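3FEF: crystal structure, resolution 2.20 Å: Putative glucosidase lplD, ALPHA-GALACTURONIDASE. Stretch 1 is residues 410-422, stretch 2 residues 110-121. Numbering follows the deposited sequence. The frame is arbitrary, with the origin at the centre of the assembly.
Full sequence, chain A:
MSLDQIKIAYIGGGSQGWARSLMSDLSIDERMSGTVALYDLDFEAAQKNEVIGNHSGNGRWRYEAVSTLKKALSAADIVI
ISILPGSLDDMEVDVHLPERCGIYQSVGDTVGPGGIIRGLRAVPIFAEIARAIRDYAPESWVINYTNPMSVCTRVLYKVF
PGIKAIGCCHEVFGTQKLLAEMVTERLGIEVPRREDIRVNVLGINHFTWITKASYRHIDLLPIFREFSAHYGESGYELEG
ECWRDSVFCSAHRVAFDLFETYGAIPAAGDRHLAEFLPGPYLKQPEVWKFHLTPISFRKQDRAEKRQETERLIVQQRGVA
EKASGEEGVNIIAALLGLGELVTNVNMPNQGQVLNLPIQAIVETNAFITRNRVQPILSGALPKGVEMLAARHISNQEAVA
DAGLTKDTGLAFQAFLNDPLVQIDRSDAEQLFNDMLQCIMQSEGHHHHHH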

# COMPACT_ATOMS: atom_id res chain seq x y z
N LEU A 410 -24.60 -10.11 6.60
CA LEU A 410 -23.52 -9.12 6.63
C LEU A 410 -24.02 -7.74 7.09
O LEU A 410 -23.33 -7.03 7.83
CB LEU A 410 -22.82 -9.02 5.28
CG LEU A 410 -21.75 -7.92 5.21
CD1 LEU A 410 -20.57 -8.31 6.10
CD2 LEU A 410 -21.30 -7.68 3.78
N ALA A 411 -25.22 -7.37 6.65
CA ALA A 411 -25.84 -6.11 7.06
C ALA A 411 -26.09 -6.06 8.57
O ALA A 411 -25.97 -5.02 9.20
CB ALA A 411 -27.15 -5.88 6.30
N PHE A 412 -26.43 -7.20 9.15
CA PHE A 412 -26.63 -7.28 10.59
C PHE A 412 -25.31 -7.08 11.36
O PHE A 412 -25.29 -6.48 12.43
CB PHE A 412 -27.30 -8.61 10.99
CG PHE A 412 -27.66 -8.68 12.45
CD1 PHE A 412 -28.36 -7.64 13.05
CD2 PHE A 412 -27.28 -9.76 13.21
CE1 PHE A 412 -28.68 -7.69 14.38
CE2 PHE A 412 -27.59 -9.82 14.55
CZ PHE A 412 -28.30 -8.78 15.14
N GLN A 413 -24.21 -7.60 10.81
CA GLN A 413 -22.88 -7.34 11.37
C GLN A 413 -22.59 -5.84 11.43
O GLN A 413 -22.13 -5.34 12.44
CB GLN A 413 -21.80 -8.05 10.55
CG GLN A 413 -22.00 -9.55 10.51
CD GLN A 413 -21.98 -10.14 11.90
OE1 GLN A 413 -22.82 -10.97 12.25
NE2 GLN A 413 -21.02 -9.70 12.70
N ALA A 414 -22.87 -5.13 10.34
CA ALA A 414 -22.69 -3.68 10.36
C ALA A 414 -23.61 -3.07 11.42
O ALA A 414 -23.17 -2.30 12.29
CB ALA A 414 -22.96 -3.09 8.97
N PHE A 415 -24.89 -3.43 11.36
CA PHE A 415 -25.86 -3.01 12.37
C PHE A 415 -25.32 -3.17 13.78
O PHE A 415 -25.40 -2.22 14.59
CB PHE A 415 -27.17 -3.80 12.19
CG PHE A 415 -28.36 -3.21 12.93
CD1 PHE A 415 -28.71 -3.67 14.19
CD2 PHE A 415 -29.15 -2.22 12.34
CE1 PHE A 415 -29.84 -3.16 14.87
CE2 PHE A 415 -30.26 -1.69 12.99
CZ PHE A 415 -30.61 -2.16 14.26
N LEU A 416 -24.77 -4.35 14.08
CA LEU A 416 -24.18 -4.61 15.40
C LEU A 416 -22.94 -3.78 15.71
O LEU A 416 -22.63 -3.50 16.87
CB LEU A 416 -23.80 -6.10 15.52
CG LEU A 416 -24.90 -7.16 15.64
CD1 LEU A 416 -24.28 -8.56 15.82
CD2 LEU A 416 -25.81 -6.81 16.80
N ASN A 417 -22.18 -3.43 14.68
CA ASN A 417 -20.96 -2.67 14.86
C ASN A 417 -21.20 -1.15 14.97
O ASN A 417 -20.26 -0.36 15.12
CB ASN A 417 -20.02 -2.98 13.69
CG ASN A 417 -18.57 -2.65 13.99
OD1 ASN A 417 -18.10 -2.84 15.11
ND2 ASN A 417 -17.85 -2.18 12.98
N ASP A 418 -22.46 -0.72 14.88
CA ASP A 418 -22.77 0.72 14.92
C ASP A 418 -22.78 1.26 16.34
O ASP A 418 -23.43 0.72 17.21
CB ASP A 418 -24.10 1.02 14.23
CG ASP A 418 -24.42 2.51 14.19
OD1 ASP A 418 -25.11 3.00 15.12
OD2 ASP A 418 -23.97 3.20 13.25
N PRO A 419 -22.04 2.35 16.59
CA PRO A 419 -21.96 2.95 17.93
C PRO A 419 -23.32 3.19 18.60
O PRO A 419 -23.39 3.19 19.82
CB PRO A 419 -21.27 4.29 17.67
CG PRO A 419 -20.44 4.04 16.44
CD PRO A 419 -21.21 3.06 15.60
N LEU A 420 -24.39 3.40 17.84
CA LEU A 420 -25.66 3.71 18.51
C LEU A 420 -26.40 2.46 18.96
O LEU A 420 -27.36 2.56 19.72
CB LEU A 420 -26.57 4.59 17.66
CG LEU A 420 -26.12 6.02 17.41
CD1 LEU A 420 -27.18 6.71 16.58
CD2 LEU A 420 -25.86 6.76 18.74
N VAL A 421 -25.95 1.29 18.51
CA VAL A 421 -26.64 0.05 18.83
C VAL A 421 -26.01 -0.66 20.03
O VAL A 421 -25.21 -1.56 19.87
CB VAL A 421 -26.74 -0.86 17.60
CG1 VAL A 421 -27.49 -2.13 17.92
CG2 VAL A 421 -27.42 -0.09 16.45
N GLN A 422 -26.38 -0.22 21.22
CA GLN A 422 -25.81 -0.74 22.47
C GLN A 422 -26.80 -1.59 23.25
O GLN A 422 -26.99 -1.39 24.44
CB GLN A 422 -25.34 0.42 23.36
CG GLN A 422 -24.07 1.10 22.89
CD GLN A 422 -23.25 1.63 24.06
OE1 GLN A 422 -22.09 2.01 23.91
NE2 GLN A 422 -23.87 1.64 25.25
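Stretch 2 (110-121) TVGPGGIIRGLR

Stretch 2 lies on stretch 1 as a nearly antiparallel helix pair packed through small and apolar side chains, fastened at one end by a single hydrogen bond from the backbone of Gly-112 to the carboxylate of Asp-418. The two segments belong to one chain but are far apart in sequence, with touching residues at least 291 positions apart. Stretch 2 begins as loop at Thr-110 and Val-111, Val-111 being extended (phi/psi -128°/-158°), then turns into a helix that runs through Arg-121 and continues beyond it. Its N-to-C direction makes an angle of 158° with that of helix 410-417, and the axes approach to 9.6 Å. The register therefore runs in reverse: the CA of Leu-120 is 7.8 Å from the CA of Ala-411, the CA of Pro-113 is 6.4 Å from the CA of Phe-415, and the CA of Gly-112 is 5.3 Å from the CA of Leu-420, so the backbones draw together toward the start of stretch 2.

At the wider end, Leu-120 CD2 rests 3.8 Å from Ala-411 CB. One helical turn earlier in stretch 2, Ile-116 points toward stretch 1 with chi1 in the m well and chi2 off-rotamer at -96°. Its CD1 lies 4.2 Å from Ala-414 CB, and its CG2 lies 4.3 Å from Phe-415 CD2, at the edge of the ring and near its plane. The CA-to-CB bond of Phe-415 points sideways, but the t rotamer brings the ring nearer, placing CE2 3.5 Å from Pro-113 CB. Pro-113 also meets the turn after the first helix, its CD lying 3.8 Å from Val-421 CG2 and 4.1 Å from Leu-420 CB.

That turn, type I from Asp-418 to Val-421, presents the polar anchor. Gly-112 N donates to Asp-418 OD2 at 2.9 Å, with an N-H...acceptor angle of 140°, while Asp-418 OD1 accepts from Leu-420 N within its own stretch at 2.8 Å. The carboxylate thus joins the turn to the beginning of stretch 2. Beside it, Val-111 CB approaches Asp-418 OD2 to 3.7 Å. Gly-112 has a phi of 66°, which by itself favours glycine, and its CA sits 3.9 Å from Leu-420 CD1; a CB in ideal position would come within 2.9 Å of that same CD1, a clash. Gly-114 and Gly-119 take no part in the contact, and the long side chains of Arg-118 and Arg-121 are out of reach of stretch 1 and hydrogen-bond elsewhere in the structure. Altogether the contact buries 453 Å², summed over both sides.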

# COMPACT_ATOMS: atom_id res chain seq x y z
N THR A 110 -27.98 8.65 7.95
CA THR A 110 -26.56 8.54 7.70
C THR A 110 -25.95 7.31 8.37
O THR A 110 -25.50 6.41 7.68
CB THR A 110 -25.84 9.86 8.11
OG1 THR A 110 -26.29 10.91 7.24
CG2 THR A 110 -24.32 9.74 7.99
N VAL A 111 -25.94 7.26 9.69
CA VAL A 111 -25.47 6.07 10.42
C VAL A 111 -26.53 5.65 11.44
O VAL A 111 -27.70 5.99 11.28
CB VAL A 111 -24.13 6.29 11.14
CG1 VAL A 111 -23.00 6.39 10.12
CG2 VAL A 111 -24.17 7.52 12.02
N GLY A 112 -26.14 4.92 12.47
CA GLY A 112 -27.12 4.41 13.43
C GLY A 112 -28.02 3.41 12.71
O GLY A 112 -27.81 3.10 11.52
N PRO A 113 -29.02 2.86 13.44
CA PRO A 113 -29.93 1.88 12.86
C PRO A 113 -30.65 2.40 11.62
O PRO A 113 -30.71 1.71 10.61
CB PRO A 113 -30.94 1.60 14.00
CG PRO A 113 -30.51 2.41 15.17
CD PRO A 113 -29.15 2.98 14.90
N GLY A 114 -31.18 3.62 11.67
CA GLY A 114 -31.86 4.19 10.50
C GLY A 114 -30.96 4.39 9.31
O GLY A 114 -31.36 4.17 8.15
N GLY A 115 -29.74 4.86 9.56
CA GLY A 115 -28.78 5.05 8.50
C GLY A 115 -28.48 3.73 7.79
O GLY A 115 -28.48 3.67 6.57
N ILE A 116 -28.26 2.68 8.57
CA ILE A 116 -27.94 1.36 8.02
C ILE A 116 -29.10 0.79 7.20
O ILE A 116 -28.91 0.35 6.06
CB ILE A 116 -27.63 0.35 9.15
CG1 ILE A 116 -26.52 0.89 10.06
CG2 ILE A 116 -27.34 -1.04 8.57
CD1 ILE A 116 -25.13 0.42 9.76
N ILE A 117 -30.30 0.78 7.78
CA ILE A 117 -31.47 0.27 7.09
C ILE A 117 -31.71 1.11 5.84
O ILE A 117 -31.95 0.56 4.76
CB ILE A 117 -32.73 0.30 8.02
CG1 ILE A 117 -32.51 -0.62 9.21
CG2 ILE A 117 -33.99 -0.14 7.26
CD1 ILE A 117 -32.31 -2.09 8.83
N ARG A 118 -31.62 2.43 5.98
CA ARG A 118 -31.82 3.31 4.83
C ARG A 118 -30.81 3.03 3.71
O ARG A 118 -31.17 2.94 2.53
CB ARG A 118 -31.78 4.77 5.26
CG ARG A 118 -32.13 5.78 4.17
CD ARG A 118 -31.95 7.18 4.75
NE ARG A 118 -31.93 8.23 3.74
CZ ARG A 118 -32.78 9.24 3.73
NH1 ARG A 118 -33.71 9.33 4.67
NH2 ARG A 118 -32.70 10.17 2.78
N GLY A 119 -29.54 2.89 4.08
CA GLY A 119 -28.52 2.60 3.09
C GLY A 119 -28.89 1.32 2.37
O GLY A 119 -28.85 1.22 1.14
N LEU A 120 -29.26 0.32 3.15
CA LEU A 120 -29.63 -0.96 2.60
C LEU A 120 -30.69 -0.78 1.50
O LEU A 120 -30.57 -1.31 0.41
CB LEU A 120 -30.19 -1.78 3.73
CG LEU A 120 -29.79 -3.22 3.89
CD1 LEU A 120 -28.34 -3.44 3.45
CD2 LEU A 120 -30.01 -3.56 5.37
N ARG A 121 -31.73 -0.03 1.80
CA ARG A 121 -32.79 0.29 0.85
C ARG A 121 -32.27 1.04 -0.38
O ARG A 121 -32.74 0.86 -1.50
CB ARG A 121 -33.82 1.14 1.60
CG ARG A 121 -35.22 1.18 1.04
CD ARG A 121 -36.26 1.52 2.14
NE ARG A 121 -36.12 2.87 2.69
CZ ARG A 121 -35.93 3.14 3.98
NH1 ARG A 121 -35.89 2.16 4.86
NH2 ARG A 121 -35.81 4.39 4.39